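Local coordinates for protein pyridoxine 4-oxidase (Mesorhizobium loti, PDB 4HA6) that catalyses the FAD-dependent oxidation of pyridoxine to pyridoxal with molecular oxygen, as a member of the GMC oxidoreductase family, at residues A[14-19]-A[495-500]; A[63-68]-A[384-389]; A[138-143]-A[197-202]; A[344-349]-A[437-442]. All coordinates share one frame; numbering follows the deposited sequence.

Contact 1 of 4, residues A[14-19]-A[495-500]; sequences SLLAAR and AIAETF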
loop_
_atom_site.group_PDB
_atom_site.type_symbol
_atom_site.label_atom_id
_atom_site.label_comp_id
_atom_site.label_asym_id
_atom_site.label_seq_id
_atom_site.Cartn_x
_atom_site.Cartn_y
_atom_site.Cartn_z
ATOM N N SER A 14 9.320 -0.089 -10.929
ATOM C CA SER A 14 9.651 1.095 -11.732
ATOM C C SER A 14 10.908 1.760 -11.181
ATOM O O SER A 14 11.811 2.109 -11.948
ATOM C CB SER A 14 8.490 2.088 -11.750
ATOM O OG SER A 14 7.354 1.528 -12.373
ATOM N N LEU A 15 10.975 1.888 -9.850
ATOM C CA LEU A 15 12.142 2.465 -9.169
ATOM C C LEU A 15 13.409 1.667 -9.430
ATOM O O LEU A 15 14.497 2.236 -9.589
ATOM C CB LEU A 15 11.907 2.549 -7.650
ATOM C CG LEU A 15 12.937 3.308 -6.794
ATOM C CD1 LEU A 15 12.250 3.875 -5.534
ATOM C CD2 LEU A 15 14.156 2.452 -6.398
ATOM N N LEU A 16 13.279 0.349 -9.423
ATOM C CA LEU A 16 14.442 -0.522 -9.571
ATOM C C LEU A 16 14.973 -0.511 -10.995
ATOM O O LEU A 16 16.179 -0.397 -11.210
ATOM C CB LEU A 16 14.113 -1.957 -9.135
ATOM C CG LEU A 16 14.198 -2.223 -7.630
ATOM C CD1 LEU A 16 13.994 -3.703 -7.332
ATOM C CD2 LEU A 16 15.524 -1.758 -7.081
ATOM N N ALA A 17 14.073 -0.661 -11.964
ATOM C CA ALA A 17 14.450 -0.562 -13.375
ATOM C C ALA A 17 15.323 0.682 -13.633
ATOM O O ALA A 17 16.372 0.597 -14.279
ATOM C CB ALA A 17 13.209 -0.535 -14.242
ATOM N N ALA A 18 14.882 1.830 -13.122
ATOM C CA ALA A 18 15.676 3.052 -13.213
ATOM C C ALA A 18 17.000 2.924 -12.452
ATOM O O ALA A 18 18.073 3.132 -13.030
ATOM C CB ALA A 18 14.889 4.233 -12.703
ATOM N N ARG A 19 16.926 2.582 -11.164
ATOM C CA ARG A 19 18.107 2.661 -10.299
ATOM C C ARG A 19 19.196 1.629 -10.629
ATOM O O ARG A 19 20.381 1.975 -10.678
ATOM C CB ARG A 19 17.709 2.633 -8.817
ATOM C CG ARG A 19 16.975 3.930 -8.371
ATOM C CD ARG A 19 17.830 4.840 -7.499
ATOM N NE ARG A 19 19.232 4.751 -7.853
ATOM C CZ ARG A 19 20.198 4.414 -7.007
ATOM N NH1 ARG A 19 19.928 4.152 -5.733
ATOM N NH2 ARG A 19 21.446 4.348 -7.444
ATOM N N ALA A 495 10.766 3.052 -0.164
ATOM C CA ALA A 495 11.956 2.949 0.694
ATOM C C ALA A 495 12.579 1.546 0.628
ATOM O O ALA A 495 13.794 1.411 0.542
ATOM C CB ALA A 495 11.635 3.342 2.123
ATOM N N ILE A 496 11.753 0.505 0.628
ATOM C CA ILE A 496 12.267 -0.853 0.460
ATOM C C ILE A 496 13.029 -1.004 -0.849
ATOM O O ILE A 496 14.099 -1.633 -0.907
ATOM C CB ILE A 496 11.127 -1.909 0.497
ATOM C CG1 ILE A 496 10.549 -2.005 1.900
ATOM C CG2 ILE A 496 11.647 -3.308 0.081
ATOM C CD1 ILE A 496 9.331 -2.894 1.983
ATOM N N ALA A 497 12.483 -0.449 -1.916
ATOM C CA ALA A 497 13.129 -0.622 -3.211
ATOM C C ALA A 497 14.453 0.158 -3.250
ATOM O O ALA A 497 15.482 -0.374 -3.694
ATOM C CB ALA A 497 12.207 -0.211 -4.329
ATOM N N GLU A 498 14.431 1.405 -2.770
ATOM C CA GLU A 498 15.648 2.212 -2.767
ATOM C C GLU A 498 16.751 1.570 -1.919
ATOM O O GLU A 498 17.912 1.558 -2.340
ATOM C CB GLU A 498 15.382 3.651 -2.312
ATOM C CG GLU A 498 16.637 4.543 -2.210
ATOM C CD GLU A 498 17.392 4.725 -3.533
ATOM O OE1 GLU A 498 18.596 5.062 -3.486
ATOM O OE2 GLU A 498 16.800 4.550 -4.621
ATOM N N THR A 499 16.421 1.018 -0.748
ATOM C CA THR A 499 17.511 0.418 0.032
ATOM C C THR A 499 18.074 -0.819 -0.674
ATOM O O THR A 499 19.278 -1.084 -0.609
ATOM C CB THR A 499 17.243 0.202 1.583
ATOM O OG1 THR A 499 17.087 -1.183 1.890
ATOM C CG2 THR A 499 16.084 1.018 2.123
ATOM N N PHE A 500 17.232 -1.552 -1.394
ATOM C CA PHE A 500 17.766 -2.668 -2.163
ATOM C C PHE A 500 18.628 -2.192 -3.334
ATOM O O PHE A 500 19.610 -2.843 -3.689
ATOM C CB PHE A 500 16.667 -3.587 -2.670
ATOM C CG PHE A 500 17.185 -4.709 -3.511
ATOM C CD1 PHE A 500 17.263 -4.586 -4.892
ATOM C CD2 PHE A 500 17.627 -5.880 -2.915
ATOM C CE1 PHE A 500 17.751 -5.624 -5.670
ATOM C CE2 PHE A 500 18.109 -6.919 -3.680
ATOM C CZ PHE A 500 18.174 -6.791 -5.063
#
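Ala497 is the shallow place on helix 490-506 into which two neighbouring leucines of helix 11-20 press. The helices run nearly parallel, 23° apart, with axes 9.3 Å from each other at closest approach. Leu15, whose CG is anti to its backbone N, sends CD2 forward so that this methyl lies 3.9 Å from Ala497 CB and also against the backbone N of Glu498. Leu16 turns the other way, with CG anti to its carbonyl carbon. Leu16 CD2 settles 3.7 Å from Ala497 O and reaches the edge of the Phe500 ring, 4.0 Å from CD1. Alanine suits this place because its single methyl leaves depth for both leucines, and their branched ends fill it.

One turn on, the packing becomes ionic. The Arg19 chain bends at its second and third torsions, bringing NH1 to Glu498 OE1 at 2.8 Å in a salt bridge. Of its two weak hydrogen bonds, Arg19 NH1 to Glu498 OE2 at 3.3 Å is the straighter. Guanidinium and carboxylate planes are only 27° apart, so the carboxylate meets the guanidinium edge nearly in its plane, and Arg19 CD lies beside OE2. Glu498 OE1 also pairs with Arg502, and Arg19 uses NH2 for Glu22, a charge network that probably helps keep the carboxylate ionised.

Helix 11-20 follows strand 4-7 through a glycine-rich turn consistent with the Rossmann-type FAD-binding motif. Helix 195-199 covers Leu15 through Trp199, helix 114-124 packs on Glu498, and Phe474 of the edge strand 473-475 meets the Phe500 ring.

Contact 2 of 4, residues A[63-68]-A[384-389]; sequences EAQAGT and IDPAYL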
loop_
_atom_site.group_PDB
_atom_site.type_symbol
_atom_site.label_atom_id
_atom_site.label_comp_id
_atom_site.label_asym_id
_atom_site.label_seq_id
_atom_site.Cartn_x
_atom_site.Cartn_y
_atom_site.Cartn_z
ATOM N N GLU A 63 -11.960 -14.234 0.041
ATOM C CA GLU A 63 -12.964 -15.095 0.670
ATOM C C GLU A 63 -13.951 -14.270 1.504
ATOM O O GLU A 63 -13.637 -13.153 1.924
ATOM C CB GLU A 63 -12.291 -16.113 1.582
ATOM C CG GLU A 63 -11.336 -17.076 0.851
ATOM C CD GLU A 63 -12.034 -17.862 -0.245
ATOM O OE1 GLU A 63 -11.850 -17.524 -1.442
ATOM O OE2 GLU A 63 -12.767 -18.813 0.095
ATOM N N ALA A 64 -15.139 -14.821 1.750
ATOM C CA ALA A 64 -16.069 -14.242 2.726
ATOM C C ALA A 64 -15.375 -14.055 4.078
ATOM O O ALA A 64 -14.666 -14.952 4.519
ATOM C CB ALA A 64 -17.294 -15.148 2.888
ATOM N N GLN A 65 -15.575 -12.910 4.741
ATOM C CA GLN A 65 -14.927 -12.674 6.047
ATOM C C GLN A 65 -15.888 -12.699 7.229
ATOM O O GLN A 65 -16.715 -11.791 7.375
ATOM C CB GLN A 65 -14.197 -11.326 6.066
ATOM C CG GLN A 65 -13.064 -11.222 5.076
ATOM C CD GLN A 65 -11.939 -12.174 5.396
ATOM O OE1 GLN A 65 -11.225 -11.990 6.375
ATOM N NE2 GLN A 65 -11.771 -13.192 4.574
ATOM N N ALA A 66 -15.741 -13.709 8.087
ATOM C CA ALA A 66 -16.575 -13.877 9.277
ATOM C C ALA A 66 -16.534 -12.648 10.187
ATOM O O ALA A 66 -17.530 -12.304 10.847
ATOM C CB ALA A 66 -16.138 -15.122 10.049
ATOM N N GLY A 67 -15.385 -11.984 10.216
ATOM C CA GLY A 67 -15.220 -10.795 11.040
ATOM C C GLY A 67 -15.807 -9.537 10.417
ATOM O O GLY A 67 -15.898 -8.505 11.089
ATOM N N THR A 68 -16.193 -9.595 9.138
ATOM C CA THR A 68 -16.876 -8.445 8.528
ATOM C C THR A 68 -18.236 -8.861 7.991
ATOM O O THR A 68 -18.534 -8.658 6.805
ATOM C CB THR A 68 -16.048 -7.766 7.393
ATOM O OG1 THR A 68 -16.086 -8.582 6.213
ATOM C CG2 THR A 68 -14.604 -7.552 7.827
ATOM N N ILE A 384 -7.633 -15.701 -1.098
ATOM C CA ILE A 384 -7.158 -14.594 -0.273
ATOM C C ILE A 384 -8.040 -14.455 0.963
ATOM O O ILE A 384 -9.230 -14.114 0.859
ATOM C CB ILE A 384 -7.201 -13.266 -1.058
ATOM C CG1 ILE A 384 -6.307 -13.338 -2.296
ATOM C CG2 ILE A 384 -6.805 -12.083 -0.162
ATOM C CD1 ILE A 384 -6.680 -12.312 -3.374
ATOM N N ASP A 385 -7.462 -14.733 2.131
ATOM C CA ASP A 385 -8.191 -14.578 3.386
ATOM C C ASP A 385 -7.474 -13.571 4.262
ATOM O O ASP A 385 -6.584 -13.950 5.008
ATOM C CB ASP A 385 -8.290 -15.918 4.127
ATOM C CG ASP A 385 -8.871 -15.771 5.534
ATOM O OD1 ASP A 385 -8.635 -16.662 6.382
ATOM O OD2 ASP A 385 -9.560 -14.759 5.801
ATOM N N PRO A 386 -7.876 -12.284 4.192
ATOM C CA PRO A 386 -7.206 -11.260 4.989
ATOM C C PRO A 386 -7.458 -11.421 6.496
ATOM O O PRO A 386 -6.778 -10.738 7.255
ATOM C CB PRO A 386 -7.829 -9.945 4.484
ATOM C CG PRO A 386 -9.128 -10.354 3.833
ATOM C CD PRO A 386 -8.874 -11.713 3.270
ATOM N N ALA A 387 -8.397 -12.285 6.900
ATOM C CA ALA A 387 -8.745 -12.485 8.323
ATOM C C ALA A 387 -9.115 -11.174 9.008
ATOM O O ALA A 387 -8.684 -10.900 10.133
ATOM C CB ALA A 387 -7.608 -13.173 9.080
ATOM N N TYR A 388 -9.925 -10.367 8.331
ATOM C CA TYR A 388 -10.272 -9.049 8.852
ATOM C C TYR A 388 -10.972 -9.162 10.210
ATOM O O TYR A 388 -11.832 -10.033 10.408
ATOM C CB TYR A 388 -11.183 -8.300 7.875
ATOM C CG TYR A 388 -10.543 -7.721 6.628
ATOM C CD1 TYR A 388 -11.230 -7.749 5.418
ATOM C CD2 TYR A 388 -9.292 -7.091 6.658
ATOM C CE1 TYR A 388 -10.703 -7.197 4.273
ATOM C CE2 TYR A 388 -8.743 -6.528 5.490
ATOM C CZ TYR A 388 -9.465 -6.594 4.303
ATOM O OH TYR A 388 -8.987 -6.062 3.123
ATOM N N LEU A 389 -10.602 -8.276 11.132
ATOM C CA LEU A 389 -11.238 -8.191 12.455
ATOM C C LEU A 389 -11.306 -9.512 13.224
ATOM O O LEU A 389 -12.323 -9.797 13.864
ATOM C CB LEU A 389 -12.652 -7.610 12.327
ATOM C CG LEU A 389 -12.815 -6.081 12.369
ATOM C CD1 LEU A 389 -11.507 -5.338 12.097
ATOM C CD2 LEU A 389 -13.922 -5.615 11.422
HETATM O O HOH W 1 -12.477 -12.265 9.076
#
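An Asx turn at the end of strand 383-385, which pairs antiparallel with strand 370-372, receives the loop 63-68. Asp385 OD2 forms the turn by accepting from Ala387 N at 2.9 Å.

Hydrogen bonds do most of the joining. Glu63 N donates to Ile384 O at 2.9 Å, while Glu63 OE1 forms a salt bridge with Arg381. Gln65, with CG anti to its carbonyl carbon and the chain bent at the second torsion, uses both ends of its amide: OE1 takes Tyr388 N at 2.9 Å in its carbonyl plane, and NE2 gives to Asp385 OD2 at 3.0 Å. NE2 also bonds to Glu63 O of its own loop, from above that carbonyl plane. An amide suits this place because it offers a donor and an acceptor side by side, and these bonds fix which way round it lies. Replacing Gln65 by an alanine would remove both arms and would probably loosen the loop from the turn and leave Tyr388 N without this acceptor.

Apolar packing adds to these bonds. Thr68 CG2 rests 3.5 Å from Tyr388 CB, its OG1 being turned to His73. Pro386 CB sits 3.6 Å above the centre of the Tyr388 ring, and the phenol OH goes to Asp291.

Water closes the other end, hydrogen-bonded to Gly67 N and Tyr388 O. A side chain at Gly67 would collide with that same carbonyl, and instead Gly67 CA approaches Tyr388 O at 3.5 Å in a CA-H...O contact.

Contact 3 of 4, residues A[138-143]-A[197-202]; sequences GGPLPI and DAWLTK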
loop_
_atom_site.group_PDB
_atom_site.type_symbol
_atom_site.label_atom_id
_atom_site.label_comp_id
_atom_site.label_asym_id
_atom_site.label_seq_id
_atom_site.Cartn_x
_atom_site.Cartn_y
_atom_site.Cartn_z
ATOM N N GLY A 138 15.124 17.579 -3.976
ATOM C CA GLY A 138 15.696 17.263 -5.276
ATOM C C GLY A 138 15.586 15.810 -5.695
ATOM O O GLY A 138 16.302 15.371 -6.598
ATOM N N GLY A 139 14.711 15.055 -5.035
ATOM C CA GLY A 139 14.518 13.655 -5.384
ATOM C C GLY A 139 13.513 13.524 -6.513
ATOM O O GLY A 139 12.853 14.501 -6.892
ATOM N N PRO A 140 13.376 12.312 -7.053
ATOM C CA PRO A 140 12.546 12.124 -8.251
ATOM C C PRO A 140 11.024 12.218 -8.006
ATOM O O PRO A 140 10.282 12.494 -8.957
ATOM C CB PRO A 140 12.933 10.716 -8.722
ATOM C CG PRO A 140 13.428 10.020 -7.502
ATOM C CD PRO A 140 14.080 11.082 -6.650
ATOM N N LEU A 141 10.579 11.997 -6.767
ATOM C CA LEU A 141 9.153 11.959 -6.428
ATOM C C LEU A 141 8.721 13.265 -5.783
ATOM O O LEU A 141 9.092 13.530 -4.633
ATOM C CB LEU A 141 8.877 10.838 -5.405
ATOM C CG LEU A 141 7.636 9.938 -5.489
ATOM C CD1 LEU A 141 7.159 9.492 -4.099
ATOM C CD2 LEU A 141 6.505 10.533 -6.308
ATOM N N PRO A 142 7.920 14.076 -6.502
ATOM C CA PRO A 142 7.393 15.309 -5.906
ATOM C C PRO A 142 6.481 15.000 -4.725
ATOM O O PRO A 142 5.619 14.117 -4.816
ATOM C CB PRO A 142 6.561 15.925 -7.039
ATOM C CG PRO A 142 7.124 15.340 -8.289
ATOM C CD PRO A 142 7.543 13.940 -7.921
ATOM N N ILE A 143 6.682 15.710 -3.621
ATOM C CA ILE A 143 5.752 15.653 -2.503
ATOM C C ILE A 143 5.095 17.030 -2.382
ATOM O O ILE A 143 5.783 18.043 -2.214
ATOM C CB ILE A 143 6.451 15.311 -1.157
ATOM C CG1 ILE A 143 7.506 14.206 -1.322
ATOM C CG2 ILE A 143 5.400 14.976 -0.073
ATOM C CD1 ILE A 143 6.997 12.933 -2.029
ATOM N N ASP A 197 6.176 7.565 -13.711
ATOM C CA ASP A 197 6.453 8.949 -14.096
ATOM C C ASP A 197 7.788 9.417 -13.491
ATOM O O ASP A 197 8.631 10.025 -14.156
ATOM C CB ASP A 197 5.327 9.870 -13.591
ATOM C CG ASP A 197 4.004 9.638 -14.303
ATOM O OD1 ASP A 197 4.018 9.175 -15.468
ATOM O OD2 ASP A 197 2.944 9.936 -13.700
ATOM N N ALA A 198 7.973 9.136 -12.211
ATOM C CA ALA A 198 9.135 9.655 -11.492
ATOM C C ALA A 198 10.434 8.958 -11.900
ATOM O O ALA A 198 11.470 9.597 -12.026
ATOM C CB ALA A 198 8.905 9.532 -9.980
ATOM N N TRP A 199 10.390 7.644 -12.096
ATOM C CA TRP A 199 11.634 6.917 -12.317
ATOM C C TRP A 199 11.854 6.480 -13.753
ATOM O O TRP A 199 12.988 6.527 -14.243
ATOM C CB TRP A 199 11.757 5.727 -11.366
ATOM C CG TRP A 199 12.196 6.133 -9.993
ATOM C CD1 TRP A 199 13.484 6.334 -9.552
ATOM C CD2 TRP A 199 11.343 6.381 -8.874
ATOM N NE1 TRP A 199 13.468 6.699 -8.218
ATOM C CE2 TRP A 199 12.166 6.741 -7.784
ATOM C CE3 TRP A 199 9.957 6.352 -8.691
ATOM C CZ2 TRP A 199 11.641 7.072 -6.531
ATOM C CZ3 TRP A 199 9.441 6.660 -7.440
ATOM C CH2 TRP A 199 10.280 7.011 -6.378
ATOM N N LEU A 200 10.784 6.049 -14.419
ATOM C CA LEU A 200 10.886 5.642 -15.820
ATOM C C LEU A 200 10.683 6.843 -16.755
ATOM O O LEU A 200 9.732 6.888 -17.531
ATOM C CB LEU A 200 9.908 4.502 -16.127
ATOM C CG LEU A 200 10.272 3.222 -15.370
ATOM C CD1 LEU A 200 9.226 2.120 -15.533
ATOM C CD2 LEU A 200 11.631 2.735 -15.836
ATOM N N THR A 201 11.581 7.823 -16.653
ATOM C CA THR A 201 11.553 9.015 -17.503
ATOM C C THR A 201 11.979 8.644 -18.928
ATOM O O THR A 201 12.430 7.515 -19.172
ATOM C CB THR A 201 12.520 10.088 -16.969
ATOM O OG1 THR A 201 13.874 9.657 -17.159
ATOM C CG2 THR A 201 12.291 10.326 -15.484
ATOM N N LYS A 202 11.826 9.583 -19.865
ATOM C CA LYS A 202 12.231 9.360 -21.256
ATOM C C LYS A 202 13.708 9.020 -21.325
ATOM O O LYS A 202 14.115 8.097 -22.033
ATOM C CB LYS A 202 11.958 10.597 -22.120
ATOM C CG LYS A 202 10.515 10.745 -22.577
ATOM C CD LYS A 202 10.440 11.102 -24.063
ATOM C CE LYS A 202 11.233 12.359 -24.388
ATOM N NZ LYS A 202 11.485 12.510 -25.852
HETATM O O HOH W 2 11.411 12.629 -11.844
#
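Trp199 is held with CG anti to its carbonyl carbon (chi1 -79°), and its second torsion of -84° swings the indole so that one broad face is presented to the loop before strand 141-142. Pro140 lies across that face. Pro140 CG lies 3.0 Å above the indole plane, toward its rim, and 3.4 Å from Trp199 NE1. Pro140 CB stands over the five-membered ring, 4.3 Å from its centroid and 20° from the normal, a CH-pi contact. A proline suits the place because its compact, conformationally restricted ring can lie on an aromatic surface with little entropy to lose. Leu141, with both torsions lying away from the staggered positions, brings CG to 4.0 Å from Trp199 CH2.

Ala198, in helix 195-199, puts its small CB 3.4 Å from Pro140 O, so the loop can come close to the helix. A water donates to both Pro140 O (3.1 Å) and Ala198 O (3.0 Å). Leu494 of helix 490-506 and Ile124 of helix 114-124 pack against both Leu141 and Trp199. This junction of loop and helix lies beside the FAD-binding part, the Leu141 side chain about 5 Å from that of FAD-binding His490.

No direct hydrogen bond joins the segments, so the junction rests on shape, on the electron-rich indole meeting proline C-H groups, and on one bridging water.

Contact 4 of 4, residues A[344-349]-A[437-442]; sequences SESFPA and IARSVI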
loop_
_atom_site.group_PDB
_atom_site.type_symbol
_atom_site.label_atom_id
_atom_site.label_comp_id
_atom_site.label_asym_id
_atom_site.label_seq_id
_atom_site.Cartn_x
_atom_site.Cartn_y
_atom_site.Cartn_z
ATOM N N SER A 344 -19.846 1.641 2.442
ATOM C CA SER A 344 -19.659 0.290 1.900
ATOM C C SER A 344 -20.905 -0.143 1.136
ATOM O O SER A 344 -21.911 0.571 1.130
ATOM C CB SER A 344 -19.393 -0.711 3.028
ATOM O OG SER A 344 -20.582 -0.951 3.767
ATOM N N GLU A 345 -20.849 -1.313 0.501
ATOM C CA GLU A 345 -22.020 -1.843 -0.193
ATOM C C GLU A 345 -23.175 -2.173 0.757
ATOM O O GLU A 345 -24.301 -2.376 0.306
ATOM C CB GLU A 345 -21.664 -3.077 -1.030
ATOM C CG GLU A 345 -21.627 -4.380 -0.244
ATOM C CD GLU A 345 -20.387 -4.529 0.638
ATOM O OE1 GLU A 345 -19.508 -3.637 0.623
ATOM O OE2 GLU A 345 -20.293 -5.553 1.348
ATOM N N SER A 346 -22.904 -2.219 2.062
ATOM C CA SER A 346 -23.939 -2.494 3.053
ATOM C C SER A 346 -24.938 -1.345 3.249
ATOM O O SER A 346 -25.942 -1.515 3.944
ATOM C CB SER A 346 -23.317 -2.825 4.413
ATOM O OG SER A 346 -22.339 -3.834 4.307
ATOM N N PHE A 347 -24.660 -0.180 2.667
ATOM C CA PHE A 347 -25.544 0.978 2.832
ATOM C C PHE A 347 -25.881 1.623 1.490
ATOM O O PHE A 347 -25.093 1.554 0.546
ATOM C CB PHE A 347 -24.896 2.009 3.752
ATOM C CG PHE A 347 -24.412 1.432 5.057
ATOM C CD1 PHE A 347 -23.060 1.189 5.272
ATOM C CD2 PHE A 347 -25.312 1.121 6.064
ATOM C CE1 PHE A 347 -22.613 0.661 6.472
ATOM C CE2 PHE A 347 -24.871 0.581 7.268
ATOM C CZ PHE A 347 -23.519 0.352 7.469
ATOM N N PRO A 348 -27.069 2.240 1.390
ATOM C CA PRO A 348 -27.387 2.991 0.170
ATOM C C PRO A 348 -26.594 4.292 0.124
ATOM O O PRO A 348 -26.421 4.937 1.157
ATOM C CB PRO A 348 -28.885 3.283 0.317
ATOM C CG PRO A 348 -29.150 3.210 1.794
ATOM C CD PRO A 348 -28.208 2.174 2.327
ATOM N N ALA A 349 -26.094 4.660 -1.051
ATOM C CA ALA A 349 -25.359 5.910 -1.201
ATOM C C ALA A 349 -26.312 7.101 -1.217
ATOM O O ALA A 349 -27.350 7.058 -1.875
ATOM C CB ALA A 349 -24.525 5.885 -2.459
ATOM N N ILE A 437 -19.614 -1.737 12.534
ATOM C CA ILE A 437 -18.230 -1.699 12.047
ATOM C C ILE A 437 -17.975 -2.832 11.037
ATOM O O ILE A 437 -17.429 -2.594 9.956
ATOM C CB ILE A 437 -17.230 -1.738 13.220
ATOM C CG1 ILE A 437 -17.326 -0.436 14.031
ATOM C CG2 ILE A 437 -15.801 -1.949 12.726
ATOM C CD1 ILE A 437 -16.615 -0.509 15.400
ATOM N N ALA A 438 -18.412 -4.046 11.378
ATOM C CA ALA A 438 -18.237 -5.225 10.522
ATOM C C ALA A 438 -18.932 -5.053 9.158
ATOM O O ALA A 438 -18.454 -5.547 8.128
ATOM C CB ALA A 438 -18.769 -6.476 11.240
ATOM N N ARG A 439 -20.063 -4.354 9.166
ATOM C CA ARG A 439 -20.827 -4.113 7.951
ATOM C C ARG A 439 -20.222 -2.985 7.123
ATOM O O ARG A 439 -20.382 -2.954 5.886
ATOM C CB ARG A 439 -22.288 -3.785 8.304
ATOM C CG ARG A 439 -23.190 -5.016 8.524
ATOM C CD ARG A 439 -24.394 -4.714 9.443
ATOM N NE ARG A 439 -25.079 -3.461 9.118
ATOM C CZ ARG A 439 -25.502 -2.567 10.018
ATOM N NH1 ARG A 439 -25.322 -2.760 11.323
ATOM N NH2 ARG A 439 -26.109 -1.458 9.615
ATOM N N SER A 440 -19.512 -2.071 7.787
ATOM C CA SER A 440 -19.041 -0.837 7.142
ATOM C C SER A 440 -17.587 -0.856 6.645
ATOM O O SER A 440 -17.227 -0.103 5.716
ATOM C CB SER A 440 -19.235 0.352 8.092
ATOM O OG SER A 440 -18.325 0.278 9.172
ATOM N N VAL A 441 -16.732 -1.674 7.261
ATOM C CA VAL A 441 -15.312 -1.634 6.897
ATOM C C VAL A 441 -15.056 -2.033 5.432
ATOM O O VAL A 441 -15.676 -2.971 4.904
ATOM C CB VAL A 441 -14.419 -2.483 7.849
ATOM C CG1 VAL A 441 -14.315 -1.829 9.243
ATOM C CG2 VAL A 441 -14.926 -3.922 7.959
ATOM N N ILE A 442 -14.139 -1.316 4.786
ATOM C CA ILE A 442 -13.652 -1.692 3.456
ATOM C C ILE A 442 -12.125 -1.684 3.485
ATOM O O ILE A 442 -11.545 -1.139 4.430
ATOM C CB ILE A 442 -14.134 -0.693 2.390
ATOM C CG1 ILE A 442 -13.772 0.736 2.793
ATOM C CG2 ILE A 442 -15.651 -0.811 2.165
ATOM C CD1 ILE A 442 -14.327 1.779 1.842
#
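Ser344 holds OG in the crowded position between its backbone N and carbonyl carbon (chi1 72°), whereas Ser346 holds OG anti to the carbonyl carbon (chi1 -52°). These choices aim both hydroxyls at one atom, Arg439 O, from a type I beta turn that runs from Ser344 to Phe347. Ser344 OG donates to Arg439 O at 2.9 Å and Ser346 OG does so at 2.7 Å, each in the carbonyl plane and on a lone pair. Ser344 OG also accepts from Ser346 N at 3.1 Å, which makes an ST turn. Serine suits both places as a short side chain whose hydroxyl can donate to a carbonyl lying close to the tight turn. Arg439 O belongs to the last turn of helix 430-440, just before the chain leaves helical geometry at Val441. An alanine in place of Ser344 would remove OG, and would probably weaken both the hold on Arg439 O and the tuck of the turn itself.

Around the bonds lies packing. Phe347 turns its ring edge to Arg439 and Ser440: CE1 is 3.8 Å from Ser440 CB, and CE2 meets Arg439 NH2 at 3.3 Å, the ring and guanidinium planes being 60° apart. Asp435 engages the arginine's NH1, leaving NH2 to lie by the ring edge. Strand 441-443 joins the substrate-side antiparallel sheet beside strand 293-302, and Ile442 has its side chain about 5 Å from the bound pyridoxamine at nearest approach. Toward the turn, Ile442 CG2 rests 3.8 Å from Ser344 CB.

Overall arrangement
Contacts 1 and 2 are the buried ones, whereas contacts 3 and 4 are partly buried. The four form two pairs, 1 with 3 and 2 with 4, on opposite sides of the chain's centre. Contacts 1 and 3 touch through Trp199, which packs on Leu15 and Ala18, so helices 11-20, 490-506 and 195-199 share one apolar cluster at the FAD-binding fold. Contacts 2 and 4, with centres 14 Å apart, meet where Thr68 and Leu389 lie on Val441, and their segments alternate along the chain. Chemistry follows place: the helical pair joins leucines and ions, contact 3 relies on aromatic packing, while contacts 2 and 4 are joined mainly by hydrogen bonds, many of them to backbone groups.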